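Local coordinates for protein Dok-7 (Mus musculus, PDB 3ML4), which acts as a cytoplasmic adaptor that binds phosphoinositides through its PH domain and dimerises to activate the receptor tyrosine kinase MuSK at the neuromuscular synapse, at residues P71-E76 with T81-C86; R26-R31 with V91-D96; F118-A123 with L142-D147; L135-D140 with S197-C202; T126-G131 with G154-S159. All coordinates share one frame; numbering follows the deposited sequence.

Contact 1: residues P71-E76 with T81-C86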
# COMPACT_ATOMS: atom_id res chain seq x y z
N PRO B 71 13.99 6.50 -16.31
CA PRO B 71 14.47 7.82 -16.73
C PRO B 71 15.38 7.82 -17.95
O PRO B 71 15.92 6.78 -18.32
CB PRO B 71 15.27 8.29 -15.52
CG PRO B 71 15.84 7.02 -14.95
CD PRO B 71 14.89 5.89 -15.31
N ALA B 72 15.53 8.99 -18.57
CA ALA B 72 16.48 9.25 -19.68
C ALA B 72 16.21 8.45 -20.96
O ALA B 72 17.13 7.89 -21.56
CB ALA B 72 17.94 9.11 -19.21
N LEU B 73 14.94 8.40 -21.35
CA LEU B 73 14.55 7.89 -22.65
C LEU B 73 14.26 9.10 -23.54
O LEU B 73 13.54 10.00 -23.12
CB LEU B 73 13.28 7.04 -22.55
CG LEU B 73 13.25 5.70 -21.81
CD1 LEU B 73 11.81 5.24 -21.63
CD2 LEU B 73 14.08 4.61 -22.49
N PRO B 74 14.83 9.12 -24.75
CA PRO B 74 14.54 10.20 -25.69
C PRO B 74 13.09 10.14 -26.18
O PRO B 74 12.60 9.06 -26.53
CB PRO B 74 15.51 9.94 -26.85
CG PRO B 74 16.55 9.00 -26.29
CD PRO B 74 15.80 8.17 -25.31
N TYR B 75 12.42 11.28 -26.20
CA TYR B 75 11.00 11.35 -26.52
C TYR B 75 10.58 12.77 -26.86
O TYR B 75 10.78 13.70 -26.07
CB TYR B 75 10.19 10.83 -25.33
CG TYR B 75 8.68 10.83 -25.53
CD1 TYR B 75 8.06 9.87 -26.33
CD2 TYR B 75 7.88 11.77 -24.90
CE1 TYR B 75 6.69 9.86 -26.51
CE2 TYR B 75 6.50 11.77 -25.07
CZ TYR B 75 5.92 10.81 -25.88
OH TYR B 75 4.55 10.80 -26.06
N GLU B 76 10.00 12.94 -28.05
CA GLU B 76 9.43 14.22 -28.52
C GLU B 76 10.37 15.42 -28.36
O GLU B 76 9.94 16.51 -27.95
CB GLU B 76 8.09 14.50 -27.83
CG GLU B 76 7.00 13.46 -28.09
CD GLU B 76 6.48 13.48 -29.52
OE1 GLU B 76 6.54 14.55 -30.18
OE2 GLU B 76 5.99 12.43 -29.97
N THR B 81 13.76 12.96 -19.63
CA THR B 81 12.38 12.58 -19.44
C THR B 81 12.31 11.42 -18.47
O THR B 81 13.24 10.62 -18.36
CB THR B 81 11.74 12.11 -20.76
OG1 THR B 81 12.55 11.09 -21.33
CG2 THR B 81 11.61 13.25 -21.75
N LEU B 82 11.19 11.33 -17.75
CA LEU B 82 10.92 10.19 -16.89
C LEU B 82 9.63 9.52 -17.32
O LEU B 82 8.64 10.19 -17.63
CB LEU B 82 10.84 10.62 -15.42
CG LEU B 82 10.55 9.54 -14.36
CD1 LEU B 82 11.67 8.50 -14.29
CD2 LEU B 82 10.31 10.18 -13.00
N ALA B 83 9.65 8.20 -17.37
CA ALA B 83 8.47 7.44 -17.70
C ALA B 83 7.90 6.82 -16.43
O ALA B 83 8.61 6.13 -15.70
CB ALA B 83 8.82 6.36 -18.71
N ILE B 84 6.63 7.11 -16.17
CA ILE B 84 5.84 6.36 -15.21
C ILE B 84 5.10 5.31 -16.03
O ILE B 84 4.17 5.63 -16.78
CB ILE B 84 4.88 7.26 -14.40
CG1 ILE B 84 5.68 8.10 -13.40
CG2 ILE B 84 3.84 6.43 -13.63
CD1 ILE B 84 4.99 9.38 -12.97
N ILE B 85 5.54 4.07 -15.91
CA ILE B 85 4.99 2.96 -16.68
C ILE B 85 3.80 2.35 -15.95
O ILE B 85 3.89 2.01 -14.77
CB ILE B 85 6.05 1.88 -16.97
CG1 ILE B 85 7.29 2.51 -17.60
CG2 ILE B 85 5.47 0.78 -17.88
CD1 ILE B 85 8.55 1.72 -17.39
N CYS B 86 2.69 2.23 -16.66
CA CYS B 86 1.48 1.67 -16.10
C CYS B 86 0.98 0.54 -16.99
O CYS B 86 1.34 0.45 -18.16
CB CYS B 86 0.40 2.75 -15.98
SG CYS B 86 0.94 4.18 -15.02

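Contact 2: residues R26-R31 with V91-D96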
# COMPACT_ATOMS: atom_id res chain seq x y z
N ARG B 26 4.21 23.32 -16.85
CA ARG B 26 3.30 23.54 -15.74
C ARG B 26 3.96 23.06 -14.46
O ARG B 26 4.83 22.19 -14.50
CB ARG B 26 1.96 22.83 -15.98
CG ARG B 26 0.97 23.66 -16.79
CD ARG B 26 -0.28 22.90 -17.19
NE ARG B 26 -0.95 23.52 -18.33
CZ ARG B 26 -2.25 23.43 -18.60
NH1 ARG B 26 -3.06 22.76 -17.78
NH2 ARG B 26 -2.74 24.02 -19.68
N TRP B 27 3.56 23.63 -13.32
CA TRP B 27 4.07 23.20 -12.03
C TRP B 27 3.33 21.93 -11.61
O TRP B 27 2.10 21.93 -11.50
CB TRP B 27 3.92 24.31 -10.98
CG TRP B 27 4.51 23.97 -9.64
CD1 TRP B 27 3.87 23.37 -8.59
CD2 TRP B 27 5.85 24.24 -9.18
NE1 TRP B 27 4.73 23.23 -7.52
CE2 TRP B 27 5.95 23.76 -7.86
CE3 TRP B 27 6.97 24.83 -9.77
CZ2 TRP B 27 7.13 23.85 -7.11
CZ3 TRP B 27 8.15 24.92 -9.03
CH2 TRP B 27 8.21 24.43 -7.71
N LEU B 28 4.10 20.86 -11.39
CA LEU B 28 3.52 19.54 -11.13
C LEU B 28 3.77 19.10 -9.70
O LEU B 28 4.89 19.18 -9.19
CB LEU B 28 4.09 18.49 -12.10
CG LEU B 28 3.56 17.06 -12.03
CD1 LEU B 28 2.12 16.96 -12.53
CD2 LEU B 28 4.46 16.13 -12.81
N VAL B 29 2.70 18.64 -9.06
CA VAL B 29 2.76 18.08 -7.71
C VAL B 29 2.46 16.58 -7.76
O VAL B 29 1.40 16.16 -8.24
CB VAL B 29 1.78 18.81 -6.74
CG1 VAL B 29 1.55 18.00 -5.47
CG2 VAL B 29 2.29 20.20 -6.41
N LEU B 30 3.40 15.78 -7.28
CA LEU B 30 3.18 14.34 -7.13
C LEU B 30 3.13 13.95 -5.67
O LEU B 30 4.01 14.32 -4.89
CB LEU B 30 4.27 13.53 -7.84
CG LEU B 30 4.17 13.45 -9.37
CD1 LEU B 30 5.34 12.67 -9.93
CD2 LEU B 30 2.83 12.84 -9.83
N ARG B 31 2.08 13.22 -5.32
CA ARG B 31 1.94 12.67 -3.97
C ARG B 31 1.16 11.37 -3.96
O ARG B 31 0.33 11.12 -4.84
CB ARG B 31 1.31 13.70 -3.01
CG ARG B 31 -0.19 13.94 -3.13
CD ARG B 31 -0.61 14.86 -1.99
NE ARG B 31 -2.05 15.07 -1.82
CZ ARG B 31 -2.85 14.26 -1.12
NH1 ARG B 31 -2.37 13.16 -0.56
NH2 ARG B 31 -4.14 14.55 -0.99
N VAL B 91 3.18 7.56 -18.71
CA VAL B 91 3.11 9.00 -18.52
C VAL B 91 4.51 9.58 -18.63
O VAL B 91 5.39 9.22 -17.84
CB VAL B 91 2.48 9.37 -17.15
CG1 VAL B 91 2.57 10.87 -16.90
CG2 VAL B 91 1.03 8.90 -17.09
N MSE B 92 4.72 10.46 -19.60
CA MSE B 92 6.05 11.03 -19.86
C MSE B 92 6.22 12.40 -19.22
O MSE B 92 5.47 13.33 -19.51
CB MSE B 92 6.34 11.10 -21.36
CG MSE B 92 6.24 9.77 -22.11
SE MSE B 92 7.32 8.31 -21.36
CE MSE B 92 9.11 9.04 -21.64
N LEU B 93 7.22 12.51 -18.35
CA LEU B 93 7.55 13.76 -17.68
C LEU B 93 8.77 14.40 -18.33
O LEU B 93 9.72 13.70 -18.68
CB LEU B 93 7.81 13.53 -16.19
CG LEU B 93 6.73 12.92 -15.28
CD1 LEU B 93 7.21 12.91 -13.83
CD2 LEU B 93 5.42 13.67 -15.39
N GLY B 94 8.74 15.72 -18.48
CA GLY B 94 9.82 16.44 -19.14
C GLY B 94 10.58 17.37 -18.21
O GLY B 94 10.00 18.28 -17.62
N PHE B 95 11.88 17.13 -18.09
CA PHE B 95 12.74 17.92 -17.24
C PHE B 95 13.81 18.60 -18.06
O PHE B 95 14.18 18.12 -19.14
CB PHE B 95 13.40 17.05 -16.18
CG PHE B 95 12.44 16.26 -15.36
CD1 PHE B 95 12.06 14.98 -15.75
CD2 PHE B 95 11.91 16.79 -14.19
CE1 PHE B 95 11.16 14.25 -15.00
CE2 PHE B 95 11.01 16.06 -13.42
CZ PHE B 95 10.64 14.78 -13.83
N ASP B 96 14.33 19.70 -17.54
CA ASP B 96 15.44 20.41 -18.14
C ASP B 96 16.72 19.69 -17.75
O ASP B 96 17.38 19.06 -18.58
CB ASP B 96 15.49 21.86 -17.64
CG ASP B 96 14.13 22.35 -17.16
OD1 ASP B 96 13.10 21.94 -17.74
OD2 ASP B 96 14.10 23.14 -16.19

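Contact 3: residues F118-A123 with L142-D147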
# COMPACT_ATOMS: atom_id res chain seq x y z
N PHE B 118 15.94 -3.42 -14.43
CA PHE B 118 17.18 -3.98 -14.98
C PHE B 118 17.08 -4.06 -16.49
O PHE B 118 16.14 -4.64 -17.03
CB PHE B 118 17.41 -5.39 -14.43
CG PHE B 118 17.40 -5.48 -12.92
CD1 PHE B 118 18.59 -5.50 -12.21
CD2 PHE B 118 16.19 -5.57 -12.23
CE1 PHE B 118 18.58 -5.59 -10.81
CE2 PHE B 118 16.18 -5.66 -10.84
CZ PHE B 118 17.38 -5.68 -10.13
N HIS B 119 18.06 -3.46 -17.18
CA HIS B 119 18.16 -3.56 -18.63
C HIS B 119 18.52 -5.00 -19.02
O HIS B 119 19.58 -5.51 -18.65
CB HIS B 119 19.21 -2.59 -19.18
CG HIS B 119 18.82 -1.15 -19.11
ND1 HIS B 119 19.63 -0.17 -18.56
CD2 HIS B 119 17.68 -0.51 -19.48
CE1 HIS B 119 19.02 1.00 -18.62
NE2 HIS B 119 17.83 0.82 -19.18
N VAL B 120 17.63 -5.64 -19.77
CA VAL B 120 17.80 -7.04 -20.19
C VAL B 120 17.57 -7.25 -21.69
O VAL B 120 17.04 -6.37 -22.39
CB VAL B 120 16.86 -8.00 -19.40
CG1 VAL B 120 17.06 -7.86 -17.88
CG2 VAL B 120 15.39 -7.78 -19.79
N THR B 121 17.97 -8.42 -22.18
CA THR B 121 17.67 -8.87 -23.53
C THR B 121 16.83 -10.13 -23.43
O THR B 121 17.27 -11.13 -22.86
CB THR B 121 18.96 -9.19 -24.31
OG1 THR B 121 19.93 -8.16 -24.10
CG2 THR B 121 18.67 -9.35 -25.80
N VAL B 122 15.61 -10.07 -23.97
CA VAL B 122 14.69 -11.21 -23.92
C VAL B 122 15.03 -12.22 -25.02
O VAL B 122 15.01 -11.89 -26.21
CB VAL B 122 13.19 -10.76 -24.03
CG1 VAL B 122 12.24 -11.96 -23.94
CG2 VAL B 122 12.85 -9.73 -22.94
N ALA B 123 15.33 -13.45 -24.61
CA ALA B 123 15.69 -14.53 -25.54
C ALA B 123 14.51 -14.96 -26.42
O ALA B 123 13.37 -15.03 -25.94
CB ALA B 123 16.22 -15.73 -24.77
N LEU B 142 5.63 -8.29 -11.45
CA LEU B 142 6.78 -8.29 -12.35
C LEU B 142 6.31 -7.96 -13.75
O LEU B 142 5.31 -8.50 -14.24
CB LEU B 142 7.49 -9.65 -12.33
CG LEU B 142 8.83 -9.73 -13.08
CD1 LEU B 142 9.94 -9.03 -12.31
CD2 LEU B 142 9.20 -11.19 -13.37
N VAL B 143 7.05 -7.08 -14.40
CA VAL B 143 6.68 -6.57 -15.71
C VAL B 143 7.91 -6.50 -16.61
O VAL B 143 9.02 -6.22 -16.15
CB VAL B 143 5.97 -5.19 -15.57
CG1 VAL B 143 6.31 -4.23 -16.70
CG2 VAL B 143 4.47 -5.39 -15.46
N LEU B 144 7.70 -6.79 -17.89
CA LEU B 144 8.69 -6.49 -18.91
C LEU B 144 8.20 -5.33 -19.75
O LEU B 144 7.01 -5.26 -20.08
CB LEU B 144 8.99 -7.73 -19.78
CG LEU B 144 10.20 -8.56 -19.35
CD1 LEU B 144 10.20 -9.93 -20.01
CD2 LEU B 144 11.51 -7.83 -19.64
N ALA B 145 9.09 -4.41 -20.10
CA ALA B 145 8.70 -3.20 -20.83
C ALA B 145 9.65 -2.87 -21.98
O ALA B 145 10.86 -3.05 -21.87
CB ALA B 145 8.56 -2.01 -19.89
N ARG B 146 9.07 -2.37 -23.07
CA ARG B 146 9.78 -2.11 -24.32
C ARG B 146 9.38 -0.78 -24.92
O ARG B 146 8.28 -0.26 -24.65
CB ARG B 146 9.41 -3.16 -25.36
CG ARG B 146 10.39 -4.27 -25.52
CD ARG B 146 9.96 -5.15 -26.69
NE ARG B 146 10.40 -4.60 -27.97
CZ ARG B 146 11.55 -4.89 -28.55
NH1 ARG B 146 12.39 -5.74 -27.98
NH2 ARG B 146 11.86 -4.33 -29.71
N ASP B 147 10.27 -0.27 -25.77
CA ASP B 147 10.02 0.90 -26.62
C ASP B 147 9.91 2.22 -25.86
O ASP B 147 9.96 2.27 -24.63
CB ASP B 147 8.77 0.71 -27.52
CG ASP B 147 8.69 -0.67 -28.15
OD1 ASP B 147 9.73 -1.35 -28.29
OD2 ASP B 147 7.57 -1.09 -28.51

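Contact 4: residues L135-D140 with S197-C202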
# COMPACT_ATOMS: atom_id res chain seq x y z
N LEU B 135 13.35 -5.02 -17.41
CA LEU B 135 12.54 -5.76 -16.45
C LEU B 135 12.25 -4.91 -15.22
O LEU B 135 13.18 -4.37 -14.61
CB LEU B 135 13.25 -7.06 -16.02
CG LEU B 135 12.44 -7.97 -15.08
CD1 LEU B 135 11.36 -8.75 -15.83
CD2 LEU B 135 13.37 -8.93 -14.34
N HIS B 136 10.98 -4.78 -14.88
CA HIS B 136 10.57 -4.00 -13.70
C HIS B 136 9.94 -4.85 -12.61
O HIS B 136 9.02 -5.63 -12.87
CB HIS B 136 9.59 -2.89 -14.09
CG HIS B 136 10.17 -1.87 -15.02
ND1 HIS B 136 10.70 -0.68 -14.58
CD2 HIS B 136 10.29 -1.87 -16.37
CE1 HIS B 136 11.13 0.02 -15.62
NE2 HIS B 136 10.89 -0.68 -16.71
N LEU B 137 10.44 -4.70 -11.39
CA LEU B 137 9.77 -5.26 -10.24
C LEU B 137 9.07 -4.12 -9.52
O LEU B 137 9.72 -3.17 -9.09
CB LEU B 137 10.75 -5.99 -9.32
CG LEU B 137 10.16 -6.69 -8.09
CD1 LEU B 137 10.75 -8.08 -7.92
CD2 LEU B 137 10.38 -5.86 -6.84
N CYS B 138 7.75 -4.20 -9.43
CA CYS B 138 6.95 -3.22 -8.70
C CYS B 138 6.17 -3.88 -7.57
O CYS B 138 5.02 -4.30 -7.76
CB CYS B 138 6.01 -2.48 -9.64
SG CYS B 138 5.29 -0.99 -8.91
N ASN B 139 6.81 -3.98 -6.41
CA ASN B 139 6.27 -4.66 -5.23
C ASN B 139 5.83 -6.10 -5.50
O ASN B 139 6.65 -7.01 -5.50
CB ASN B 139 5.15 -3.83 -4.56
CG ASN B 139 5.61 -2.43 -4.18
OD1 ASN B 139 6.49 -2.25 -3.34
ND2 ASN B 139 4.99 -1.43 -4.79
N ASP B 140 4.54 -6.30 -5.73
CA ASP B 140 3.97 -7.64 -5.89
C ASP B 140 3.88 -8.10 -7.35
O ASP B 140 3.50 -9.24 -7.62
CB ASP B 140 2.60 -7.74 -5.19
CG ASP B 140 1.82 -6.41 -5.20
OD1 ASP B 140 1.01 -6.19 -4.27
OD2 ASP B 140 2.02 -5.60 -6.13
N SER B 197 18.00 -12.23 -8.64
CA SER B 197 17.62 -13.41 -7.87
C SER B 197 17.53 -13.10 -6.38
O SER B 197 16.61 -13.57 -5.69
CB SER B 197 18.62 -14.54 -8.12
OG SER B 197 18.09 -15.79 -7.73
N PHE B 198 18.48 -12.32 -5.89
CA PHE B 198 18.51 -11.91 -4.49
C PHE B 198 17.33 -10.99 -4.15
O PHE B 198 16.75 -11.09 -3.07
CB PHE B 198 19.83 -11.24 -4.15
CG PHE B 198 19.82 -10.53 -2.84
CD1 PHE B 198 19.87 -11.25 -1.64
CD2 PHE B 198 19.76 -9.14 -2.79
CE1 PHE B 198 19.86 -10.59 -0.42
CE2 PHE B 198 19.76 -8.47 -1.57
CZ PHE B 198 19.80 -9.19 -0.39
N LEU B 199 17.01 -10.09 -5.07
CA LEU B 199 15.85 -9.23 -4.93
C LEU B 199 14.59 -10.09 -4.83
O LEU B 199 13.74 -9.88 -3.96
CB LEU B 199 15.74 -8.30 -6.13
CG LEU B 199 14.92 -7.03 -5.95
CD1 LEU B 199 15.82 -5.95 -5.41
CD2 LEU B 199 14.31 -6.60 -7.27
N PHE B 200 14.49 -11.06 -5.74
CA PHE B 200 13.39 -12.03 -5.75
C PHE B 200 13.31 -12.82 -4.44
O PHE B 200 12.23 -12.94 -3.86
CB PHE B 200 13.56 -12.98 -6.95
CG PHE B 200 12.94 -12.49 -8.23
CD1 PHE B 200 13.03 -11.15 -8.61
CD2 PHE B 200 12.29 -13.38 -9.07
CE1 PHE B 200 12.46 -10.70 -9.81
CE2 PHE B 200 11.71 -12.95 -10.27
CZ PHE B 200 11.80 -11.61 -10.64
N ASP B 201 14.45 -13.34 -3.99
CA ASP B 201 14.53 -14.08 -2.73
C ASP B 201 14.01 -13.28 -1.54
O ASP B 201 13.34 -13.82 -0.65
CB ASP B 201 15.97 -14.52 -2.45
CG ASP B 201 16.45 -15.61 -3.40
OD1 ASP B 201 15.61 -16.29 -4.03
OD2 ASP B 201 17.68 -15.78 -3.51
N CYS B 202 14.35 -12.00 -1.52
CA CYS B 202 13.97 -11.13 -0.43
C CYS B 202 12.47 -10.84 -0.44
O CYS B 202 11.81 -11.05 0.57
CB CYS B 202 14.78 -9.84 -0.49
SG CYS B 202 16.50 -10.03 0.04

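Contact 5: residues T126-G131 with G154-S159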
# COMPACT_ATOMS: atom_id res chain seq x y z
N THR B 126 9.89 -17.91 -26.83
CA THR B 126 8.68 -17.86 -26.03
C THR B 126 7.60 -16.97 -26.67
O THR B 126 7.78 -16.50 -27.79
CB THR B 126 8.98 -17.37 -24.60
OG1 THR B 126 9.19 -15.95 -24.61
CG2 THR B 126 10.21 -18.07 -24.02
N LYS B 127 6.50 -16.76 -25.96
CA LYS B 127 5.45 -15.82 -26.36
C LYS B 127 5.95 -14.37 -26.39
O LYS B 127 5.40 -13.53 -27.09
CB LYS B 127 4.25 -15.91 -25.39
CG LYS B 127 2.89 -16.31 -26.00
CD LYS B 127 2.58 -17.81 -25.88
CE LYS B 127 2.91 -18.56 -27.17
NZ LYS B 127 2.91 -20.05 -26.99
N LEU B 128 7.00 -14.08 -25.62
CA LEU B 128 7.57 -12.74 -25.50
C LEU B 128 8.39 -12.35 -26.72
O LEU B 128 9.14 -13.16 -27.27
CB LEU B 128 8.46 -12.62 -24.26
CG LEU B 128 7.96 -12.92 -22.85
CD1 LEU B 128 9.13 -12.97 -21.89
CD2 LEU B 128 6.94 -11.89 -22.37
N GLU B 129 8.24 -11.09 -27.14
CA GLU B 129 9.08 -10.52 -28.17
C GLU B 129 10.53 -10.48 -27.69
O GLU B 129 10.80 -10.11 -26.54
CB GLU B 129 8.61 -9.10 -28.50
CG GLU B 129 9.24 -8.51 -29.75
CD GLU B 129 8.87 -7.05 -29.97
OE1 GLU B 129 8.11 -6.48 -29.16
OE2 GLU B 129 9.36 -6.48 -30.97
N SER B 130 11.44 -10.86 -28.56
CA SER B 130 12.86 -10.85 -28.24
C SER B 130 13.50 -9.47 -28.43
O SER B 130 12.90 -8.58 -29.05
CB SER B 130 13.60 -11.91 -29.07
OG SER B 130 13.48 -11.65 -30.45
N GLY B 131 14.71 -9.30 -27.88
CA GLY B 131 15.49 -8.07 -28.03
C GLY B 131 15.61 -7.28 -26.74
O GLY B 131 15.05 -7.68 -25.71
N GLY B 154 4.67 -8.09 -20.91
CA GLY B 154 4.60 -9.30 -20.09
C GLY B 154 4.43 -8.92 -18.64
O GLY B 154 5.11 -8.01 -18.16
N GLN B 155 3.53 -9.61 -17.94
CA GLN B 155 3.23 -9.31 -16.54
C GLN B 155 2.93 -10.56 -15.70
O GLN B 155 2.20 -11.45 -16.14
CB GLN B 155 2.07 -8.31 -16.43
CG GLN B 155 0.75 -8.80 -17.04
CD GLN B 155 -0.38 -7.81 -16.85
OE1 GLN B 155 -0.94 -7.30 -17.82
NE2 GLN B 155 -0.73 -7.52 -15.60
N TRP B 156 3.49 -10.60 -14.50
CA TRP B 156 3.29 -11.71 -13.57
C TRP B 156 3.17 -11.17 -12.15
O TRP B 156 3.83 -10.19 -11.80
CB TRP B 156 4.49 -12.67 -13.61
CG TRP B 156 4.86 -13.21 -14.98
CD1 TRP B 156 4.50 -14.42 -15.50
CD2 TRP B 156 5.65 -12.57 -15.99
NE1 TRP B 156 5.02 -14.57 -16.77
CE2 TRP B 156 5.73 -13.45 -17.09
CE3 TRP B 156 6.30 -11.33 -16.06
CZ2 TRP B 156 6.43 -13.13 -18.26
CZ3 TRP B 156 7.00 -11.01 -17.22
CH2 TRP B 156 7.06 -11.91 -18.31
N LYS B 157 2.31 -11.79 -11.34
CA LYS B 157 2.43 -11.67 -9.89
C LYS B 157 3.65 -12.49 -9.50
O LYS B 157 3.81 -13.62 -9.97
CB LYS B 157 1.21 -12.27 -9.17
CG LYS B 157 -0.06 -11.43 -9.17
CD LYS B 157 -0.95 -11.82 -7.99
CE LYS B 157 -2.39 -12.11 -8.41
NZ LYS B 157 -3.05 -10.95 -9.10
N LEU B 158 4.51 -11.93 -8.66
CA LEU B 158 5.63 -12.69 -8.10
C LEU B 158 5.21 -13.97 -7.38
O LEU B 158 5.92 -14.97 -7.42
CB LEU B 158 6.48 -11.81 -7.18
CG LEU B 158 7.90 -11.55 -7.70
CD1 LEU B 158 7.91 -10.57 -8.87
CD2 LEU B 158 8.79 -11.05 -6.57
N SER B 159 4.04 -13.94 -6.74
CA SER B 159 3.52 -15.09 -5.99
C SER B 159 3.07 -16.25 -6.89
O SER B 159 2.74 -17.34 -6.40
CB SER B 159 2.39 -14.65 -5.04
OG SER B 159 1.32 -14.06 -5.76

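Contact 1: residues P71-E76 with T81-C86
T81, P71 and L73 carry most of this contact, which closes an antiparallel beta hairpin of the PH domain. Strand 59-71 ends at P71, a loop follows, and the chain returns as strand 81-86. P71 and L82 form a non-hydrogen-bonded antiparallel pair, with their CA atoms 4.3 Å apart. Their side chains lie on the same face of the sheet. The L82 side chain extends with CG anti to the backbone N (chi1 179°). This brings CD1 alongside the proline ring, 3.8 Å from P71 CB. Helix 98-112 covers the same patch, where M101 and D105 touch P71 and D105 also touches L82.

Beyond P71 the loop turns off the sheet. L73 reaches back along the strand, and its CD1 comes within 4.3 Å of A83 CB. This leucine also touches I148 and P150, from the loop between strands 141-146 and 151-157, so the hairpin meets the PTB part of the chain here. T81, the largest contributor, is buried, with T81 CG2 4.4 Å from Y75 O. The selenomethionine M92 on the next strand packs against T81, A83 and Y75. The carbonyl of T81 is the main polar link. The CA of P71 makes a CA-H...O contact with it, 3.5 Å from CA to T81 O. The A72 N-H gives it a hydrogen bond of 2.8 Å between A72 N and T81 O, with an angle of 146° at the hydrogen.

Contact 2: residues R26-R31 with V91-D96
L28, L30 and L93 all touch the indole of W104, on helix 98-112. F95 meets the W104 ring edge-to-face, so a second aromatic group adjoins the cluster. The contact itself is made by methyl groups. L28 CD2 lies 3.7 Å from L93 CD2, and the two side chains cross at about a right angle. L30 CD1 reaches L93 CD1 at a looser 4.3 Å. With chi1 at -177°, L28 CG lies opposite the backbone N, which carries its methyls across to the other strand.

Strands 24-31 and 90-94 are not neighbours in the sheet. Their backbones stay far apart, with L28 CA and L93 CA separated by 9.6 Å. The sheet curls, as in a PH-domain barrel, and L93 also packs on V15 and L17 of strand 11-17. All three leucines are buried and only their carbon atoms touch, so van der Waals packing and the hydrophobic effect join the strands here.

Contact 3: residues F118-A123 with L142-D147
The side chain of L144 meets two valines, V120 and V122, at different angles. L144 and V120 stand at about a right angle to each other. L144 and V122 cross obliquely. The forked end of the leucine makes these contacts. Its CD2 lies 3.9 Å from V120 CG2. Its CD1 lies 4.0 Å from V122 CG2, and CD2 is equally near that methyl. One valine methyl therefore rests against both branches of the leucine. In V122, CG1 is anti to the backbone N (chi1 -179°). CG2 lies beside the backbone N, anti to the carbonyl carbon, which presents it to L144.

The two strands are not paired directly. Strand 133-138 runs between 115-122 and 141-146, and the nearest CA atoms, those of V122 and L144, are 9.1 Å apart. L135 of that middle strand also touches L144. M196 of helix 193-203 also packs on V120. The three touching residues are buried and meet through carbon atoms alone.

Polar groups appear at the end of strand 141-146. R146 NE forms a salt bridge with D147 OD1 at 3.3 Å, in which the hydrogen bond is weak. The same NE has a second acidic partner in E129, from the loop before strand 133-138. Packing of this kind, between next-but-one strands on the inner side of a bent antiparallel sheet, belongs to the helix-capped beta core of an IRS-type PTB domain.

Contact 4: residues L135-D140 with S197-C202
L137 of strand 133-138 faces L199 and F200 of helix 193-203. L137 and L199 reach toward each other tip to tip, with L137 CD1 3.9 Å from L199 CD2. L137 CD2 is nearly as close to that same methyl, at 4.0 Å. L137 and F200 instead slide past each other in opposite directions. L137 CD1 approaches the phenyl ring obliquely, 3.7 Å from F200 CE1. Both leucines take the trans chi1 (-177° and -159°). They are thus extended across the gap between strand and helix, where the CA atoms of L137 and F200 are 8.9 Å apart.

The next shell packs round these groups. Y164 and F171 each meet the F200 ring edge-to-face, and L142 and L161 touch it too. L199 packs on H116 and F118 of the adjacent strand and on P209. Within the helix, D201 N bonds S197 O at 2.8 Å.

Polar partners lie farther out. D201 OD1 is hydrogen-bonded to Y164 OH and to a side chain of the bound peptide. At the turn after the strand, N139 hydrogen-bonds the backbone of L112 and E114, and it packs on P35 of the second subunit. A helix that follows the strands and caps the bent antiparallel sheet with its apolar side is characteristic of the PTB fold, which shares the PH superfold.

Contact 5: residues T126-G131 with G154-S159
L128 sends its side chain from the loop toward G154 and W156 on strand 151-157. Its CB already points at the strand. CG follows anti to the carbonyl carbon (chi1 -57°), and the two methyls then part. CD1 goes to L144 on the neighbouring strand. CD2 goes to the edge strand. It lies 4.2 Å from G154 CA, where there is no side chain in the way. It also comes obliquely to the indole of W156, with L128 CD2 4.1 Å from W156 CH2.

The tryptophan is held by other parts of the domain. Its NE1 hydrogen-bonds the backbone O of W182, and F173 and F186 each meet its ring edge-to-face. W182 and F186 also touch L128. The backbone at the leucine forms an ST turn, in which L128 N donates to T126 OG1 at 3.1 Å. A leucine from the loop before strand 133-138 thus packs among W156, W182 and F186 in the apolar core of this PTB-type beta sandwich.

Overall arrangement
Contacts 1 and 2 belong to the PH domain, contacts 3, 4 and 5 to the PTB domain. Contact 1 is partly buried and mixes backbone hydrogen bonding with apolar packing. The other four are buried, and apolar side chains carry them. Contacts 1 and 2 share a sheet, since strands 81-86 and 90-94 are neighbours; their centres are 11 Å apart. In the PTB sheet, strand 133-138 of contact 4 lies between the two strands of contact 3, and strand 141-146 pairs with the 151-157 strand of contact 5. Contact 4 alone joins a strand to a helix. I85 packs on H136, linking the 81-86 and 135-140 segments across the domains.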